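Local structure of carboxylase (Deinococcus radiodurans, 5H80) at residues 55-67 against 75-89. The protein probably catalyses, through this biotin carboxylase domain, the ATP-dependent carboxylation of biotin, the first half-reaction of a single-chain bacterial carboxylase. Residues are numbered along the deposited sequence; the frame is centred on the assembly and turned at random.
Sequences GWQSVAVYAPDDA and ADEAVALSGRGAAAY. With EDO (1,2-ethanediol), chain E.
Ala-60 and Ala-78 lie side by side where strand 57-62 pairs in parallel with strand 77-80, the edge strand of the five-stranded sheet in the biotin carboxylase N-terminal domain; helix 70-74 makes the beta-alpha-beta crossover between them. Backbone bonds take their donors from each segment in turn, from Glu-77 N to Ser-58 O (3.2 Å), then Ala-60 N to Glu-77 O, and on to Leu-81 N to Tyr-62 O (2.7 Å). At the start of the pair, Asp-76 OD2 takes Ser-58 N on its anti lone pair, while Ser-58 OG accepts Asp-76 N. On the face shared by Ala-60 and Tyr-62, packing is tight at Ala-60, whose CB stands only 3.3 Å from Ala-75 CB. Buried packing also gathers round Val-61, on the other face: Leu-81 CD1 touches Val-61 CB (3.9 Å) and also sits over one face of the Tyr-89 ring, offset toward the rim. The hydroxyl of Tyr-89 is held by polar partners. Tyr-89 OH accepts Ala-63 N (3.0 Å) and donates a weak hydrogen bond to Asp-66 OD2 (2.6 Å), whose carboxylate, nearly perpendicular to the ring, also salt-bridges Arg-40 through OD1. A phenylalanine in place of Tyr-89 would probably leave Ala-63 N without its acceptor and Asp-66 less firmly placed. The partly exposed Tyr-62/Ala-80 end is looser and wetter. Tyr-62, its CG between backbone N and carbonyl carbon (chi1 60°), lays its ring over Ala-80 in a CH-pi contact, CA to centroid 4.0 Å. Near the plane of this ring, water 2 lies 2.7 Å from Tyr-62 OH and donates to Ala-78 O.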
loop_
_atom_site.group_PDB
_atom_site.type_symbol
_atom_site.label_atom_id
_atom_site.label_comp_id
_atom_site.label_asym_id
_atom_site.label_seq_id
_atom_site.Cartn_x
_atom_site.Cartn_y
_atom_site.Cartn_z
ATOM N N GLY A 55 -13.097 -12.517 8.693
ATOM C CA GLY A 55 -14.474 -12.955 8.573
ATOM C C GLY A 55 -15.265 -12.935 9.885
ATOM O O GLY A 55 -16.255 -13.703 10.059
ATOM N N TRP A 56 -14.799 -12.134 10.857
ATOM C CA TRP A 56 -15.477 -11.911 12.093
ATOM C C TRP A 56 -16.349 -10.692 12.009
ATOM O O TRP A 56 -16.447 -10.042 10.962
ATOM C CB TRP A 56 -14.443 -11.748 13.212
ATOM C CG TRP A 56 -13.396 -12.951 13.374
ATOM C CD1 TRP A 56 -13.325 -14.162 12.669
ATOM C CD2 TRP A 56 -12.386 -13.030 14.342
ATOM N NE1 TRP A 56 -12.285 -14.957 13.142
ATOM C CE2 TRP A 56 -11.659 -14.259 14.138
ATOM C CE3 TRP A 56 -11.965 -12.174 15.360
ATOM C CZ2 TRP A 56 -10.622 -14.633 14.944
ATOM C CZ3 TRP A 56 -10.908 -12.519 16.137
ATOM C CH2 TRP A 56 -10.245 -13.770 15.985
ATOM N N GLN A 57 -17.093 -10.460 13.090
ATOM C CA GLN A 57 -17.975 -9.314 13.167
ATOM C C GLN A 57 -17.542 -8.290 14.141
ATOM O O GLN A 57 -16.956 -8.656 15.125
ATOM C CB GLN A 57 -19.423 -9.745 13.496
ATOM C CG GLN A 57 -20.010 -10.599 12.377
ATOM C CD GLN A 57 -21.279 -11.245 12.814
ATOM O OE1 GLN A 57 -21.560 -11.372 14.032
ATOM N NE2 GLN A 57 -22.061 -11.664 11.842
ATOM N N SER A 58 -17.832 -7.008 13.839
ATOM C CA SER A 58 -17.491 -5.943 14.711
ATOM C C SER A 58 -18.680 -5.181 15.261
ATOM O O SER A 58 -19.625 -4.866 14.574
ATOM C CB SER A 58 -16.526 -4.906 14.044
ATOM O OG SER A 58 -17.083 -4.276 12.858
ATOM N N VAL A 59 -18.499 -4.756 16.510
ATOM C CA VAL A 59 -19.423 -3.841 17.164
ATOM C C VAL A 59 -18.610 -2.606 17.579
ATOM O O VAL A 59 -17.741 -2.704 18.395
ATOM C CB VAL A 59 -20.133 -4.563 18.355
ATOM C CG1 VAL A 59 -21.046 -3.546 19.075
ATOM C CG2 VAL A 59 -20.789 -5.921 17.921
ATOM N N ALA A 60 -18.934 -1.461 17.031
ATOM C CA ALA A 60 -18.334 -0.155 17.385
ATOM C C ALA A 60 -19.207 0.533 18.444
ATOM O O ALA A 60 -20.407 0.106 18.668
ATOM C CB ALA A 60 -18.151 0.685 16.120
ATOM N N VAL A 61 -18.610 1.506 19.124
ATOM C CA VAL A 61 -19.339 2.371 20.034
ATOM C C VAL A 61 -18.969 3.815 19.623
ATOM O O VAL A 61 -17.832 4.135 19.122
ATOM C CB VAL A 61 -19.052 2.106 21.544
ATOM C CG1 VAL A 61 -19.626 0.762 22.040
ATOM C CG2 VAL A 61 -17.542 2.218 21.894
ATOM N N TYR A 62 -19.871 4.739 19.847
ATOM C CA TYR A 62 -19.654 6.121 19.586
ATOM C C TYR A 62 -20.387 7.055 20.540
ATOM O O TYR A 62 -21.486 6.713 21.044
ATOM C CB TYR A 62 -19.993 6.554 18.113
ATOM C CG TYR A 62 -21.426 6.307 17.731
ATOM C CD1 TYR A 62 -22.289 7.372 17.641
ATOM C CD2 TYR A 62 -21.988 4.991 17.523
ATOM C CE1 TYR A 62 -23.632 7.194 17.412
ATOM C CE2 TYR A 62 -23.377 4.817 17.202
ATOM C CZ TYR A 62 -24.153 5.948 17.136
ATOM O OH TYR A 62 -25.487 5.859 16.892
ATOM N N ALA A 63 -19.748 8.154 20.817
ATOM C CA ALA A 63 -20.365 9.290 21.512
ATOM C C ALA A 63 -20.967 10.190 20.467
ATOM O O ALA A 63 -20.466 10.255 19.324
ATOM C CB ALA A 63 -19.296 10.033 22.284
ATOM N N PRO A 64 -22.103 10.901 20.770
ATOM C CA PRO A 64 -22.627 11.749 19.730
ATOM C C PRO A 64 -21.749 12.801 18.998
ATOM O O PRO A 64 -21.860 13.010 17.773
ATOM C CB PRO A 64 -23.878 12.437 20.427
ATOM C CG PRO A 64 -24.146 11.623 21.658
ATOM C CD PRO A 64 -22.797 11.104 22.072
ATOM N N ASP A 65 -20.822 13.420 19.676
ATOM C CA ASP A 65 -19.864 14.365 19.077
ATOM C C ASP A 65 -18.811 13.687 18.192
ATOM O O ASP A 65 -18.066 14.355 17.603
ATOM C CB ASP A 65 -19.140 15.176 20.086
ATOM C CG ASP A 65 -18.121 14.392 20.885
ATOM O OD1 ASP A 65 -18.086 13.143 20.899
ATOM O OD2 ASP A 65 -17.421 15.088 21.680
ATOM N N ASP A 66 -18.875 12.366 18.121
ATOM C CA ASP A 66 -18.002 11.532 17.316
ATOM C C ASP A 66 -18.783 10.886 16.223
ATOM O O ASP A 66 -18.300 9.949 15.585
ATOM C CB ASP A 66 -17.327 10.497 18.233
ATOM C CG ASP A 66 -15.881 10.163 17.819
ATOM O OD1 ASP A 66 -15.301 10.928 16.996
ATOM O OD2 ASP A 66 -15.382 9.183 18.387
ATOM N N ALA A 67 -20.077 11.249 16.040
ATOM C CA ALA A 67 -20.910 10.423 15.219
ATOM C C ALA A 67 -20.564 10.392 13.694
ATOM O O ALA A 67 -20.902 9.425 13.020
ATOM C CB ALA A 67 -22.413 10.675 15.476
ATOM N N ALA A 75 -18.276 -0.133 11.123
ATOM C CA ALA A 75 -18.583 -1.331 11.840
ATOM C C ALA A 75 -19.759 -2.135 11.230
ATOM O O ALA A 75 -20.620 -1.596 10.469
ATOM C CB ALA A 75 -18.913 -0.900 13.274
ATOM N N ASP A 76 -19.863 -3.373 11.608
ATOM C CA ASP A 76 -21.033 -4.178 11.188
ATOM C C ASP A 76 -22.215 -3.666 11.972
ATOM O O ASP A 76 -23.341 -3.689 11.509
ATOM C CB ASP A 76 -20.887 -5.663 11.432
ATOM C CG ASP A 76 -19.766 -6.246 10.649
ATOM O OD1 ASP A 76 -19.813 -6.150 9.407
ATOM O OD2 ASP A 76 -18.827 -6.756 11.281
ATOM N N GLU A 77 -21.948 -3.232 13.189
ATOM C CA GLU A 77 -23.047 -2.593 13.941
ATOM C C GLU A 77 -22.413 -1.609 14.897
ATOM O O GLU A 77 -21.289 -1.874 15.376
ATOM C CB GLU A 77 -23.941 -3.623 14.548
ATOM C CG GLU A 77 -23.655 -4.014 15.952
ATOM C CD GLU A 77 -24.602 -5.154 16.416
ATOM O OE1 GLU A 77 -24.194 -6.343 16.304
ATOM O OE2 GLU A 77 -25.758 -4.822 16.849
ATOM N N ALA A 78 -23.010 -0.424 15.017
ATOM C CA ALA A 78 -22.514 0.588 15.897
ATOM C C ALA A 78 -23.552 0.932 16.938
ATOM O O ALA A 78 -24.744 1.168 16.581
ATOM C CB ALA A 78 -22.102 1.831 15.139
ATOM N N VAL A 79 -23.050 1.054 18.187
ATOM C CA VAL A 79 -23.898 1.207 19.392
ATOM C C VAL A 79 -23.632 2.573 20.084
ATOM O O VAL A 79 -22.498 2.910 20.467
ATOM C CB VAL A 79 -23.676 0.042 20.345
ATOM C CG1 VAL A 79 -24.473 0.251 21.649
ATOM C CG2 VAL A 79 -24.112 -1.246 19.658
ATOM N N ALA A 80 -24.641 3.426 20.157
ATOM C CA ALA A 80 -24.432 4.775 20.786
ATOM C C ALA A 80 -24.153 4.678 22.289
ATOM O O ALA A 80 -24.888 3.952 22.964
ATOM C CB ALA A 80 -25.693 5.633 20.541
ATOM N N LEU A 81 -23.193 5.462 22.796
ATOM C CA LEU A 81 -22.858 5.492 24.241
ATOM C C LEU A 81 -23.762 6.622 24.811
ATOM O O LEU A 81 -23.952 7.636 24.196
ATOM C CB LEU A 81 -21.382 5.855 24.482
ATOM C CG LEU A 81 -20.420 4.735 24.066
ATOM C CD1 LEU A 81 -19.009 5.232 23.792
ATOM C CD2 LEU A 81 -20.495 3.579 25.045
ATOM N N SER A 82 -24.210 6.412 26.051
ATOM C CA SER A 82 -24.985 7.442 26.791
ATOM C C SER A 82 -24.101 8.451 27.501
ATOM O O SER A 82 -24.579 9.465 28.001
ATOM C CB SER A 82 -25.856 6.739 27.813
ATOM O OG SER A 82 -24.996 6.150 28.792
ATOM N N GLY A 83 -22.815 8.162 27.589
ATOM C CA GLY A 83 -21.866 9.112 28.124
ATOM C C GLY A 83 -21.669 10.244 27.133
ATOM O O GLY A 83 -22.305 10.297 26.077
ATOM N N ARG A 84 -20.763 11.151 27.455
ATOM C CA ARG A 84 -20.591 12.353 26.637
ATOM C C ARG A 84 -19.271 12.389 25.877
ATOM O O ARG A 84 -19.254 12.377 24.641
ATOM C CB ARG A 84 -20.756 13.631 27.487
ATOM C CG ARG A 84 -22.226 14.054 27.685
ATOM C CD ARG A 84 -22.338 15.285 28.575
ATOM N NE ARG A 84 -23.705 15.444 29.085
ATOM C CZ ARG A 84 -24.049 15.990 30.256
ATOM N NH1 ARG A 84 -25.339 16.058 30.577
ATOM N NH2 ARG A 84 -23.140 16.468 31.114
ATOM N N GLY A 85 -18.169 12.512 26.570
ATOM C CA GLY A 85 -16.956 12.921 25.821
ATOM C C GLY A 85 -16.037 11.758 25.580
ATOM O O GLY A 85 -16.493 10.627 25.326
ATOM N N ALA A 86 -14.752 12.044 25.698
ATOM C CA ALA A 86 -13.732 11.023 25.952
ATOM C C ALA A 86 -14.198 10.116 27.081
ATOM O O ALA A 86 -14.293 8.911 26.899
ATOM C CB ALA A 86 -12.378 11.656 26.293
ATOM N N ALA A 87 -14.643 10.706 28.195
ATOM C CA ALA A 87 -15.339 9.969 29.289
ATOM C C ALA A 87 -16.273 8.787 28.897
ATOM O O ALA A 87 -16.348 7.815 29.600
ATOM C CB ALA A 87 -16.181 10.945 30.124
ATOM N N ALA A 88 -17.041 8.962 27.847
ATOM C CA ALA A 88 -18.005 7.962 27.390
ATOM C C ALA A 88 -17.280 6.678 26.996
ATOM O O ALA A 88 -17.806 5.564 27.252
ATOM C CB ALA A 88 -18.764 8.485 26.178
ATOM N N TYR A 89 -16.124 6.845 26.329
ATOM C CA TYR A 89 -15.261 5.687 25.894
ATOM C C TYR A 89 -14.431 5.060 27.023
ATOM O O TYR A 89 -14.021 3.911 26.907
ATOM C CB TYR A 89 -14.358 6.113 24.718
ATOM C CG TYR A 89 -15.074 6.606 23.449
ATOM C CD1 TYR A 89 -15.359 5.719 22.423
ATOM C CD2 TYR A 89 -15.347 7.914 23.236
ATOM C CE1 TYR A 89 -16.034 6.148 21.334
ATOM C CE2 TYR A 89 -15.989 8.356 22.086
ATOM C CZ TYR A 89 -16.225 7.426 21.085
ATOM O OH TYR A 89 -16.865 7.789 19.948
HETATM C C1 EDO E . -15.342 -17.724 12.033
HETATM O O1 EDO E . -16.297 -16.887 11.366
HETATM C C2 EDO E . -14.022 -17.569 11.253
HETATM O O2 EDO E . -13.012 -18.439 11.799
HETATM O O HOH W 1 -16.764 -7.636 9.790
HETATM O O HOH W 2 -26.374 3.286 16.967
HETATM O O HOH W 3 -23.880 8.168 21.580
#